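Local coordinates for protein transcriptional regulators (LACI-FAMILY TRANSCRIPTIONAL REGULATORY PROTEIN) (Corynebacterium glutamicum, PDB 3GYB) that probably acts as a DNA-binding transcriptional regulator of the LacI family, with a magnesium-binding periplasmic-binding-protein-like core, at residues D22-L27 / Y36-I41; S28-P33 / L241-L246; H112-D115 / H120-H123. All blocks are in the same frame, centred on the assembly; numbering follows the deposited sequence.

Contact 1: residues D22-L27 / Y36-I41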
loop_
_atom_site.group_PDB
_atom_site.type_symbol
_atom_site.label_atom_id
_atom_site.label_comp_id
_atom_site.label_asym_id
_atom_site.label_seq_id
_atom_site.Cartn_x
_atom_site.Cartn_y
_atom_site.Cartn_z
ATOM N N ASP A 22 5.504 7.114 3.649
ATOM C CA ASP A 22 6.326 7.845 4.607
ATOM C C ASP A 22 6.673 9.254 4.124
ATOM O O ASP A 22 7.130 10.088 4.906
ATOM C CB ASP A 22 7.588 7.052 5.011
ATOM C CG ASP A 22 8.502 6.726 3.847
ATOM O OD1 ASP A 22 8.485 7.451 2.838
ATOM O OD2 ASP A 22 9.264 5.737 3.969
ATOM N N LEU A 23 6.442 9.528 2.842
ATOM C CA LEU A 23 6.688 10.868 2.311
ATOM C C LEU A 23 5.568 11.763 2.842
ATOM O O LEU A 23 5.811 12.889 3.286
ATOM C CB LEU A 23 6.679 10.858 0.775
ATOM C CG LEU A 23 6.992 12.176 0.052
ATOM C CD1 LEU A 23 7.476 11.872 -1.355
ATOM C CD2 LEU A 23 5.774 13.077 0.015
ATOM N N ILE A 24 4.336 11.257 2.809
ATOM C CA ILE A 24 3.203 12.032 3.302
ATOM C C ILE A 24 3.303 12.177 4.814
ATOM O O ILE A 24 2.953 13.219 5.368
ATOM C CB ILE A 24 1.854 11.373 2.932
ATOM C CG1 ILE A 24 1.685 11.367 1.410
ATOM C CG2 ILE A 24 0.700 12.140 3.574
ATOM C CD1 ILE A 24 0.316 10.891 0.950
ATOM N N GLN A 25 3.792 11.137 5.485
ATOM C CA GLN A 25 3.946 11.195 6.936
ATOM C C GLN A 25 4.934 12.310 7.274
ATOM O O GLN A 25 4.728 13.076 8.216
ATOM C CB GLN A 25 4.466 9.859 7.483
ATOM C CG GLN A 25 4.645 9.829 9.006
ATOM C CD GLN A 25 3.336 9.988 9.768
ATOM O OE1 GLN A 25 2.454 9.129 9.700
ATOM N NE2 GLN A 25 3.204 11.094 10.499
ATOM N N SER A 26 6.011 12.394 6.496
ATOM C CA SER A 26 7.027 13.418 6.711
ATOM C C SER A 26 6.449 14.799 6.395
ATOM O O SER A 26 6.646 15.755 7.149
ATOM C CB SER A 26 8.248 13.136 5.833
ATOM O OG SER A 26 9.358 13.900 6.262
ATOM N N LEU A 27 5.733 14.904 5.280
ATOM C CA LEU A 27 5.101 16.166 4.905
ATOM C C LEU A 27 4.209 16.616 6.056
ATOM O O LEU A 27 4.214 17.784 6.453
ATOM C CB LEU A 27 4.221 15.982 3.663
ATOM C CG LEU A 27 4.802 15.971 2.252
ATOM C CD1 LEU A 27 3.742 15.466 1.280
ATOM C CD2 LEU A 27 5.253 17.374 1.868
ATOM N N TYR A 36 -1.819 23.336 9.150
ATOM C CA TYR A 36 -2.272 22.853 7.851
ATOM C C TYR A 36 -2.887 21.468 7.961
ATOM O O TYR A 36 -2.550 20.695 8.860
ATOM C CB TYR A 36 -1.104 22.810 6.862
ATOM C CG TYR A 36 -0.633 24.178 6.427
ATOM C CD1 TYR A 36 -1.354 24.916 5.488
ATOM C CD2 TYR A 36 0.511 24.751 6.981
ATOM C CE1 TYR A 36 -0.948 26.194 5.113
ATOM C CE2 TYR A 36 0.924 26.031 6.615
ATOM C CZ TYR A 36 0.190 26.743 5.682
ATOM O OH TYR A 36 0.587 28.011 5.332
ATOM N N ARG A 37 -3.800 21.176 7.042
ATOM C CA ARG A 37 -4.463 19.880 6.972
ATOM C C ARG A 37 -4.226 19.378 5.551
ATOM O O ARG A 37 -4.182 20.174 4.613
ATOM C CB ARG A 37 -5.957 20.032 7.257
ATOM C CG ARG A 37 -6.246 20.399 8.706
ATOM C CD ARG A 37 -7.686 20.829 8.915
ATOM N NE ARG A 37 -7.915 21.262 10.293
ATOM C CZ ARG A 37 -8.232 20.450 11.298
ATOM N NH1 ARG A 37 -8.368 19.146 11.091
ATOM N NH2 ARG A 37 -8.397 20.943 12.517
ATOM N N LEU A 38 -4.078 18.067 5.394
ATOM C CA LEU A 38 -3.799 17.481 4.086
ATOM C C LEU A 38 -4.908 16.602 3.537
ATOM O O LEU A 38 -5.596 15.922 4.286
ATOM C CB LEU A 38 -2.534 16.623 4.162
ATOM C CG LEU A 38 -1.319 17.171 4.911
ATOM C CD1 LEU A 38 -0.220 16.117 4.913
ATOM C CD2 LEU A 38 -0.834 18.452 4.259
ATOM N N SER A 39 -5.064 16.619 2.216
ATOM C CA SER A 39 -6.051 15.774 1.549
ATOM C C SER A 39 -5.371 15.234 0.299
ATOM O O SER A 39 -4.640 15.958 -0.382
ATOM C CB SER A 39 -7.304 16.566 1.174
ATOM O OG SER A 39 -8.335 15.680 0.759
ATOM N N VAL A 40 -5.606 13.960 0.004
ATOM C CA VAL A 40 -4.980 13.309 -1.136
ATOM C C VAL A 40 -5.861 13.147 -2.368
ATOM O O VAL A 40 -7.038 12.798 -2.277
ATOM C CB VAL A 40 -4.439 11.913 -0.728
ATOM C CG1 VAL A 40 -3.847 11.202 -1.936
ATOM C CG2 VAL A 40 -3.374 12.069 0.359
ATOM N N ILE A 41 -5.257 13.410 -3.522
ATOM C CA ILE A 41 -5.909 13.285 -4.822
ATOM C C ILE A 41 -5.057 12.273 -5.588
ATOM O O ILE A 41 -3.839 12.409 -5.633
ATOM C CB ILE A 41 -5.885 14.635 -5.585
ATOM C CG1 ILE A 41 -6.697 15.690 -4.828
ATOM C CG2 ILE A 41 -6.405 14.447 -7.012
ATOM C CD1 ILE A 41 -8.190 15.439 -4.799
#
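Ile-24 reaches from helix 21-31 to Val-40 and Leu-38 on strand 37-41, and each of its two branches takes one of these partners. The longer branch goes to Val-40: CD1 of Ile-24 lies 3.9 Å from CG2 of Val-40, the two side chains meeting at a slant so that methyl faces methyl. Ile-24 CG1 stands beside its own backbone N, opposite the carbonyl carbon (chi1 -65°), and the chain is then fully extended (chi2 -173°), which carries CD1 out from the helix toward Val-40. Val-40 answers with the methyl that is itself opposite its carbonyl carbon. The short branch serves Leu-38, with CG2 of Ile-24 at 4.3 Å from Leu-38 CD1, a looser approach. Leu-38 and Val-40 are alternate residues of the strand and both direct their CB atoms toward the helix. One turn further on, CB of Leu-27 comes within 4.6 Å of Leu-38 CD1, on the margin of the contact. No hydrogen bond crosses; helix and strand are joined by buried aliphatic surface, with the CA atoms of Ile-24 and Leu-38 8.9 Å apart.

This is the second half of a beta-alpha-beta crossover, in which strand 7-12, helix 21-31 and strand 37-41 follow one another and the two strands run parallel as neighbours. At the start of 22-27, Asp-22, a magnesium-binding residue of this protein although no ion is bound to it in this chain, has its OD1 hydrogen-bonded to Ser-231 OG. Strand 37-41 is outermost within the chain: strand 7-12 pairs with it, helix 21-31 covers the side carrying Leu-38 and Val-40, and the backbones of these two residues make hydrogen bonds to the second subunit.

Contact 2: residues S28-P33 / L241-L246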
loop_
_atom_site.group_PDB
_atom_site.type_symbol
_atom_site.label_atom_id
_atom_site.label_comp_id
_atom_site.label_asym_id
_atom_site.label_seq_id
_atom_site.Cartn_x
_atom_site.Cartn_y
_atom_site.Cartn_z
ATOM N N SER A 28 3.434 15.673 6.582
ATOM C CA SER A 28 2.510 15.948 7.672
ATOM C C SER A 28 3.205 16.416 8.943
ATOM O O SER A 28 2.755 17.360 9.597
ATOM C CB SER A 28 1.677 14.698 7.978
ATOM O OG SER A 28 0.793 14.939 9.060
ATOM N N ASP A 29 4.302 15.755 9.299
ATOM C CA ASP A 29 5.037 16.113 10.508
ATOM C C ASP A 29 5.500 17.563 10.487
ATOM O O ASP A 29 5.609 18.203 11.531
ATOM C CB ASP A 29 6.252 15.199 10.692
ATOM C CG ASP A 29 5.866 13.766 10.984
ATOM O OD1 ASP A 29 4.756 13.546 11.514
ATOM O OD2 ASP A 29 6.678 12.861 10.698
ATOM N N VAL A 30 5.777 18.072 9.296
ATOM C CA VAL A 30 6.234 19.449 9.146
ATOM C C VAL A 30 5.078 20.435 9.017
ATOM O O VAL A 30 5.093 21.503 9.630
ATOM C CB VAL A 30 7.143 19.607 7.898
ATOM C CG1 VAL A 30 7.528 21.071 7.708
ATOM C CG2 VAL A 30 8.398 18.762 8.059
ATOM N N LEU A 31 4.067 20.071 8.233
ATOM C CA LEU A 31 2.936 20.966 7.996
ATOM C C LEU A 31 1.803 21.033 9.020
ATOM O O LEU A 31 1.321 22.123 9.325
ATOM C CB LEU A 31 2.335 20.671 6.618
ATOM C CG LEU A 31 3.294 20.847 5.439
ATOM C CD1 LEU A 31 2.624 20.395 4.150
ATOM C CD2 LEU A 31 3.716 22.306 5.347
ATOM N N THR A 32 1.372 19.893 9.553
ATOM C CA THR A 32 0.256 19.910 10.494
ATOM C C THR A 32 0.493 20.664 11.804
ATOM O O THR A 32 -0.431 21.277 12.338
ATOM C CB THR A 32 -0.258 18.478 10.790
ATOM O OG1 THR A 32 0.791 17.678 11.348
ATOM C CG2 THR A 32 -0.754 17.831 9.501
ATOM N N PRO A 33 1.722 20.634 12.340
ATOM C CA PRO A 33 1.942 21.368 13.592
ATOM C C PRO A 33 1.721 22.867 13.381
ATOM O O PRO A 33 1.485 23.615 14.333
ATOM C CB PRO A 33 3.397 21.047 13.925
ATOM C CG PRO A 33 3.570 19.676 13.366
ATOM C CD PRO A 33 2.888 19.791 12.020
ATOM N N LEU A 241 10.079 23.652 1.599
ATOM C CA LEU A 241 10.102 24.452 0.374
ATOM C C LEU A 241 8.749 25.109 0.113
ATOM O O LEU A 241 8.679 26.290 -0.229
ATOM C CB LEU A 241 10.502 23.586 -0.829
ATOM C CG LEU A 241 10.661 24.311 -2.171
ATOM C CD1 LEU A 241 11.774 25.341 -2.064
ATOM C CD2 LEU A 241 10.974 23.310 -3.282
ATOM N N LEU A 242 7.671 24.347 0.270
ATOM C CA LEU A 242 6.342 24.898 0.052
ATOM C C LEU A 242 6.063 26.011 1.059
ATOM O O LEU A 242 5.520 27.053 0.701
ATOM C CB LEU A 242 5.280 23.806 0.184
ATOM C CG LEU A 242 3.840 24.249 -0.091
ATOM C CD1 LEU A 242 3.717 24.759 -1.520
ATOM C CD2 LEU A 242 2.901 23.082 0.132
ATOM N N LEU A 243 6.435 25.784 2.318
ATOM C CA LEU A 243 6.225 26.784 3.359
ATOM C C LEU A 243 6.939 28.085 3.019
ATOM O O LEU A 243 6.427 29.171 3.300
ATOM C CB LEU A 243 6.720 26.269 4.714
ATOM C CG LEU A 243 5.865 25.221 5.430
ATOM C CD1 LEU A 243 6.606 24.723 6.656
ATOM C CD2 LEU A 243 4.522 25.828 5.826
ATOM N N SER A 244 8.115 27.980 2.408
ATOM C CA SER A 244 8.880 29.176 2.049
ATOM C C SER A 244 8.144 29.978 0.983
ATOM O O SER A 244 8.314 31.195 0.892
ATOM C CB SER A 244 10.286 28.802 1.567
ATOM O OG SER A 244 10.257 28.231 0.270
HETATM N N MSE A 245 7.337 29.303 0.170
HETATM C CA MSE A 245 6.560 29.982 -0.865
HETATM C C MSE A 245 5.281 30.572 -0.270
HETATM O O MSE A 245 4.862 31.667 -0.639
HETATM C CB MSE A 245 6.173 29.015 -1.987
HETATM C CG MSE A 245 7.326 28.380 -2.726
HETATM SE SE MSE A 245 6.684 27.020 -3.944
HETATM C CE MSE A 245 8.356 26.596 -4.784
ATOM N N LEU A 246 4.664 29.838 0.652
ATOM C CA LEU A 246 3.434 30.277 1.305
ATOM C C LEU A 246 3.654 31.492 2.204
ATOM O O LEU A 246 2.743 32.298 2.415
ATOM C CB LEU A 246 2.834 29.130 2.125
ATOM C CG LEU A 246 2.375 27.927 1.295
ATOM C CD1 LEU A 246 1.947 26.774 2.199
ATOM C CD2 LEU A 246 1.222 28.356 0.392
#
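Leu-31 and Val-30 meet Leu-243 through aliphatic groups alone, with the ring of Tyr-36 packed beside Leu-243; the flat groups within the two segments that take part in bonds are peptide groups, paired inside each helix. The carbonyl of Ser-28 takes two donors from Thr-32. Thr-32 OG1 sits 2.7 Å from Ser-28 O, above the carbonyl plane by 44°, and the backbone N of Thr-32 also bonds to that oxygen, so the threonine side chain is folded back on its own helix. In the partner helix, Ser-244 OG lies 2.6 Å from Leu-241 O, tilted 21° from that carbonyl plane.

The packing itself joins helix 21-31 to helix 231-246, elements some 200 residues apart in sequence that come together in the subdomain holding the N-terminal strands, as expected of a periplasmic-binding-protein-like fold whose chain passes back between its two halves.

Leu-31 and Leu-243 run antiparallel alongside each other. Leu-31 CD2 does the touching, 3.6 Å from Leu-243 CG and equally close to its CD2, so one methyl presses on the branch point. In Leu-31, chi2 of 174° extends CD1, and the other methyl, CD2, is the one turned onto Leu-243. Val-30 brings its CG1 to 3.9 Å from Leu-243 CD1, and it also packs on Tyr-236, Ala-239 and Leu-240 further back along helix 231-246.

Contact 3: residues H112-D115 / H120-H123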
loop_
_atom_site.group_PDB
_atom_site.type_symbol
_atom_site.label_atom_id
_atom_site.label_comp_id
_atom_site.label_asym_id
_atom_site.label_seq_id
_atom_site.Cartn_x
_atom_site.Cartn_y
_atom_site.Cartn_z
ATOM N N HIS A 112 25.838 -2.745 -6.931
ATOM C CA HIS A 112 25.738 -3.753 -5.877
ATOM C C HIS A 112 25.665 -5.145 -6.495
ATOM O O HIS A 112 26.353 -6.064 -6.057
ATOM C CB HIS A 112 24.500 -3.506 -5.004
ATOM C CG HIS A 112 24.358 -4.471 -3.865
ATOM N ND1 HIS A 112 25.323 -4.625 -2.893
ATOM C CD2 HIS A 112 23.352 -5.317 -3.535
ATOM C CE1 HIS A 112 24.919 -5.523 -2.013
ATOM N NE2 HIS A 112 23.726 -5.958 -2.378
ATOM N N LEU A 113 24.826 -5.300 -7.518
ATOM C CA LEU A 113 24.688 -6.588 -8.185
ATOM C C LEU A 113 26.007 -6.979 -8.846
ATOM O O LEU A 113 26.414 -8.138 -8.801
ATOM C CB LEU A 113 23.566 -6.527 -9.225
ATOM C CG LEU A 113 22.172 -6.312 -8.627
ATOM C CD1 LEU A 113 21.131 -6.284 -9.749
ATOM C CD2 LEU A 113 21.861 -7.435 -7.642
ATOM N N ILE A 114 26.674 -6.004 -9.454
ATOM C CA ILE A 114 27.960 -6.253 -10.099
ATOM C C ILE A 114 29.003 -6.660 -9.061
ATOM O O ILE A 114 29.741 -7.630 -9.262
ATOM C CB ILE A 114 28.448 -5.002 -10.857
ATOM C CG1 ILE A 114 27.529 -4.745 -12.053
ATOM C CG2 ILE A 114 29.892 -5.191 -11.333
ATOM C CD1 ILE A 114 27.798 -3.427 -12.749
ATOM N N ASP A 115 29.063 -5.936 -7.946
ATOM C CA ASP A 115 30.031 -6.273 -6.906
ATOM C C ASP A 115 29.724 -7.636 -6.285
ATOM O O ASP A 115 30.606 -8.263 -5.700
ATOM C CB ASP A 115 30.071 -5.196 -5.818
ATOM C CG ASP A 115 30.764 -3.925 -6.280
ATOM O OD1 ASP A 115 31.562 -3.996 -7.238
ATOM O OD2 ASP A 115 30.520 -2.859 -5.678
ATOM N N HIS A 120 25.019 -11.295 -15.791
ATOM C CA HIS A 120 23.786 -11.326 -16.575
ATOM C C HIS A 120 22.708 -10.683 -15.713
ATOM O O HIS A 120 21.910 -11.360 -15.062
ATOM C CB HIS A 120 23.420 -12.767 -16.935
ATOM C CG HIS A 120 24.329 -13.366 -17.961
ATOM N ND1 HIS A 120 24.384 -12.906 -19.259
ATOM C CD2 HIS A 120 25.258 -14.348 -17.870
ATOM C CE1 HIS A 120 25.310 -13.576 -19.923
ATOM N NE2 HIS A 120 25.856 -14.457 -19.104
ATOM N N ILE A 121 22.712 -9.356 -15.720
ATOM C CA ILE A 121 21.794 -8.556 -14.926
ATOM C C ILE A 121 20.717 -7.934 -15.795
ATOM O O ILE A 121 21.001 -7.396 -16.865
ATOM C CB ILE A 121 22.568 -7.433 -14.207
ATOM C CG1 ILE A 121 23.629 -8.053 -13.292
ATOM C CG2 ILE A 121 21.609 -6.545 -13.431
ATOM C CD1 ILE A 121 24.662 -7.063 -12.768
ATOM N N ALA A 122 19.475 -8.009 -15.331
ATOM C CA ALA A 122 18.368 -7.435 -16.082
ATOM C C ALA A 122 17.662 -6.355 -15.276
ATOM O O ALA A 122 17.671 -6.376 -14.045
ATOM C CB ALA A 122 17.381 -8.522 -16.472
ATOM N N HIS A 123 17.049 -5.413 -15.986
ATOM C CA HIS A 123 16.323 -4.315 -15.357
ATOM C C HIS A 123 14.855 -4.327 -15.753
ATOM O O HIS A 123 14.529 -4.455 -16.932
ATOM C CB HIS A 123 16.934 -2.976 -15.782
ATOM C CG HIS A 123 16.175 -1.775 -15.303
ATOM N ND1 HIS A 123 16.040 -1.463 -13.967
ATOM C CD2 HIS A 123 15.557 -0.781 -15.984
ATOM C CE1 HIS A 123 15.378 -0.325 -13.846
ATOM N NE2 HIS A 123 15.074 0.110 -15.056
#
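Leu-113, near the C-terminal end of helix 102-115, is the first residue to meet Ile-121 of strand 121-124. It touches at two levels. Close to the backbone, Leu-113 CB lies 3.7 Å from Ile-121 CD1; at the far end, Leu-113 CD1 is 3.7 Å from Ile-121 CG2. The leucine thus passes by the root of the isoleucine while the isoleucine tip comes up to the root of the leucine. Leu-113 also packs on Ala-179 and Phe-181 of the adjoining strand 179-182.

Next comes Ile-114, which lies nearly perpendicular to Ile-121. It meets the strand with a methylene: its CG1 is 3.8 Å from Ile-121 CD1. That one methyl of Ile-121 is therefore shared by both helix residues, and it can reach them because CG1 of Ile-121 lies opposite that residue's carbonyl carbon (chi1 -60°) and CD1 continues in an extended line (chi2 167°). Helix and strand are consecutive, with five residues between them. This is helix-on-sheet packing in an alpha/beta half of the periplasmic-binding-protein-like fold, where strand 121-124 runs parallel to strand 179-182. Ile-121 also packs on Phe-138 and Met-142 of helix 129-144.

No donor or acceptor is used across the pair, so the contact rests on dispersion and the hydrophobic effect, and fit of shape rather than bond direction is what it depends on.

In the fold
Contacts 1 and 2 share helix 21-31: its first part packs on strand 37-41 and its last part on helix 231-246, with centres 10 Å apart. Tyr-36 joins them, its CE2 3.7 Å from Leu-243 CD2 and its OH 3.6 Å from Leu-246 CD1. Both also touch the second subunit. Contact 3 lies on the opposite side of the chain's centre, about 35 Å from contact 1 and 39 Å from contact 2 between centres, although contacts 1 and 3 reach the same sheet. Contact 1 is near the metal: the Ile-24 side chain is about 11 Å from the magnesium bound by Asp-212, Asp-229 and Ser-231, whereas contacts 2 and 3 lie away from it.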